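Long-range contact in GRMZM2G135359 pseudokinase (Zea mays, PDB 6CPY), which is a receptor-like pseudokinase of the protein kinase fold that may bind ATP but whose catalytic activity is doubtful: residues R149-I154 / D183-V188. Residues are numbered along the deposited sequence; the frame is centred on the assembly and turned at random.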
loop_
_atom_site.group_PDB
_atom_site.type_symbol
_atom_site.label_atom_id
_atom_site.label_comp_id
_atom_site.label_asym_id
_atom_site.label_seq_id
_atom_site.Cartn_x
_atom_site.Cartn_y
_atom_site.Cartn_z
ATOM N N ARG A 149 -14.511 -6.722 -0.815
ATOM C CA ARG A 149 -13.286 -7.479 -1.056
ATOM C C ARG A 149 -12.032 -6.639 -0.873
ATOM O O ARG A 149 -11.071 -7.089 -0.294
ATOM C CB ARG A 149 -13.273 -8.065 -2.463
ATOM C CG ARG A 149 -14.202 -9.242 -2.678
ATOM C CD ARG A 149 -13.523 -10.273 -3.568
ATOM N NE ARG A 149 -12.765 -9.653 -4.648
ATOM C CZ ARG A 149 -11.656 -10.156 -5.200
ATOM N NH1 ARG A 149 -11.125 -11.306 -4.784
ATOM N NH2 ARG A 149 -11.064 -9.494 -6.178
ATOM N N ILE A 150 -12.053 -5.415 -1.385
ATOM C CA ILE A 150 -10.927 -4.509 -1.243
ATOM C C ILE A 150 -10.732 -4.142 0.231
ATOM O O ILE A 150 -9.628 -4.228 0.759
ATOM C CB ILE A 150 -11.128 -3.252 -2.113
ATOM C CG1 ILE A 150 -10.967 -3.628 -3.599
ATOM C CG2 ILE A 150 -10.166 -2.140 -1.696
ATOM C CD1 ILE A 150 -11.562 -2.612 -4.550
ATOM N N SER A 151 -11.821 -3.781 0.901
ATOM C CA SER A 151 -11.766 -3.448 2.326
ATOM C C SER A 151 -11.174 -4.583 3.189
ATOM O O SER A 151 -10.357 -4.336 4.085
ATOM C CB SER A 151 -13.193 -3.090 2.826
ATOM O OG SER A 151 -13.747 -1.990 2.112
ATOM N N MET A 152 -11.592 -5.814 2.926
ATOM C CA MET A 152 -11.119 -6.968 3.686
ATOM C C MET A 152 -9.651 -7.230 3.384
ATOM O O MET A 152 -8.849 -7.407 4.306
ATOM C CB MET A 152 -11.948 -8.217 3.382
ATOM C CG MET A 152 -11.787 -9.330 4.417
ATOM S SD MET A 152 -12.418 -8.847 6.043
ATOM C CE MET A 152 -13.574 -7.634 5.452
ATOM N N GLY A 153 -9.300 -7.231 2.097
ATOM C CA GLY A 153 -7.907 -7.411 1.671
ATOM C C GLY A 153 -6.948 -6.464 2.364
ATOM O O GLY A 153 -5.894 -6.884 2.846
ATOM N N ILE A 154 -7.313 -5.184 2.417
ATOM C CA ILE A 154 -6.538 -4.182 3.141
ATOM C C ILE A 154 -6.385 -4.550 4.615
ATOM O O ILE A 154 -5.271 -4.539 5.156
ATOM C CB ILE A 154 -7.140 -2.764 2.996
ATOM C CG1 ILE A 154 -7.048 -2.278 1.545
ATOM C CG2 ILE A 154 -6.406 -1.780 3.882
ATOM C CD1 ILE A 154 -7.929 -1.093 1.239
ATOM N N ASP A 183 -8.444 -8.814 -10.940
ATOM C CA ASP A 183 -9.842 -9.013 -10.502
ATOM C C ASP A 183 -10.209 -8.147 -9.283
ATOM O O ASP A 183 -11.081 -8.500 -8.468
ATOM C CB ASP A 183 -10.157 -10.498 -10.269
ATOM C CG ASP A 183 -9.297 -11.128 -9.210
ATOM O OD1 ASP A 183 -8.608 -10.397 -8.459
ATOM O OD2 ASP A 183 -9.316 -12.376 -9.128
ATOM N N PHE A 184 -9.538 -7.002 -9.199
ATOM C CA PHE A 184 -9.820 -5.950 -8.227
ATOM C C PHE A 184 -9.624 -6.356 -6.771
ATOM O O PHE A 184 -10.315 -5.859 -5.890
ATOM C CB PHE A 184 -11.206 -5.356 -8.484
ATOM C CG PHE A 184 -11.313 -4.704 -9.822
ATOM C CD1 PHE A 184 -10.943 -3.382 -9.988
ATOM C CD2 PHE A 184 -11.704 -5.437 -10.937
ATOM C CE1 PHE A 184 -11.006 -2.779 -11.229
ATOM C CE2 PHE A 184 -11.763 -4.842 -12.189
ATOM C CZ PHE A 184 -11.418 -3.507 -12.332
ATOM N N ALA A 185 -8.677 -7.252 -6.512
ATOM C CA ALA A 185 -8.237 -7.491 -5.145
ATOM C C ALA A 185 -7.276 -6.374 -4.730
ATOM O O ALA A 185 -6.604 -5.767 -5.571
ATOM C CB ALA A 185 -7.567 -8.847 -5.019
ATOM N N ALA A 186 -7.203 -6.113 -3.431
ATOM C CA ALA A 186 -6.338 -5.069 -2.911
ATOM C C ALA A 186 -4.885 -5.526 -2.827
ATOM O O ALA A 186 -4.612 -6.637 -2.404
ATOM C CB ALA A 186 -6.802 -4.639 -1.529
ATOM N N LYS A 187 -3.971 -4.635 -3.210
ATOM C CA LYS A 187 -2.560 -4.747 -2.860
ATOM C C LYS A 187 -2.064 -3.440 -2.262
ATOM O O LYS A 187 -1.895 -2.428 -2.963
ATOM C CB LYS A 187 -1.719 -5.186 -4.074
ATOM C CG LYS A 187 -1.697 -6.703 -4.244
ATOM C CD LYS A 187 -0.702 -7.172 -5.300
ATOM C CE LYS A 187 -0.761 -8.672 -5.485
ATOM N NZ LYS A 187 -0.145 -9.429 -4.363
ATOM N N VAL A 188 -1.869 -3.450 -0.946
ATOM C CA VAL A 188 -1.309 -2.308 -0.241
ATOM C C VAL A 188 0.165 -2.218 -0.637
ATOM O O VAL A 188 0.837 -3.243 -0.741
ATOM C CB VAL A 188 -1.416 -2.455 1.282
ATOM C CG1 VAL A 188 -0.812 -1.246 1.986
ATOM C CG2 VAL A 188 -2.876 -2.652 1.695
HETATM O O HOH W 1 -8.835 -7.687 -1.669
#
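Ile150 and Ala186 bring the two backbones nearest, with their CA atoms 4.9 Å apart. Helix 149-154 and strand 186-188 run in roughly the same direction, 35° apart, and their axes approach to 7.5 Å. Ala186 points its CB at the helix. Ala186 CB lies 3.7 Å from Ile150 O and 3.9 Å from Ile154 CG1, and packs against the backbone of Gly153. Further along, Ile154 CG1 also meets Val188 CG2, the two side chains crossing at about a right angle. Ile150 turns CG1 towards the loop, 3.3 Å from Phe184 O. At the outer end, the Arg149 chain bends at chi2 and chi3 (-40°), which swings its guanidinium to the 183-185 turn. Arg149 NH2 forms a long salt bridge with Asp183 OD1 at 3.5 Å, with a weak hydrogen bond (N-H...O 157°); OD1 lies at the guanidinium edge. The strand pairs with 178-180 in the hairpin that follows the catalytic-loop region of the kinase C-lobe, and helix 144-164 corresponds to helix E. The buried middle is mainly apolar in its side chains, with charge at the exposed end. A water accepts from Ala186 N and donates to Arg149 O, joining the backbones beside the Ala186 methyl, while Phe184 O is buried without a polar partner.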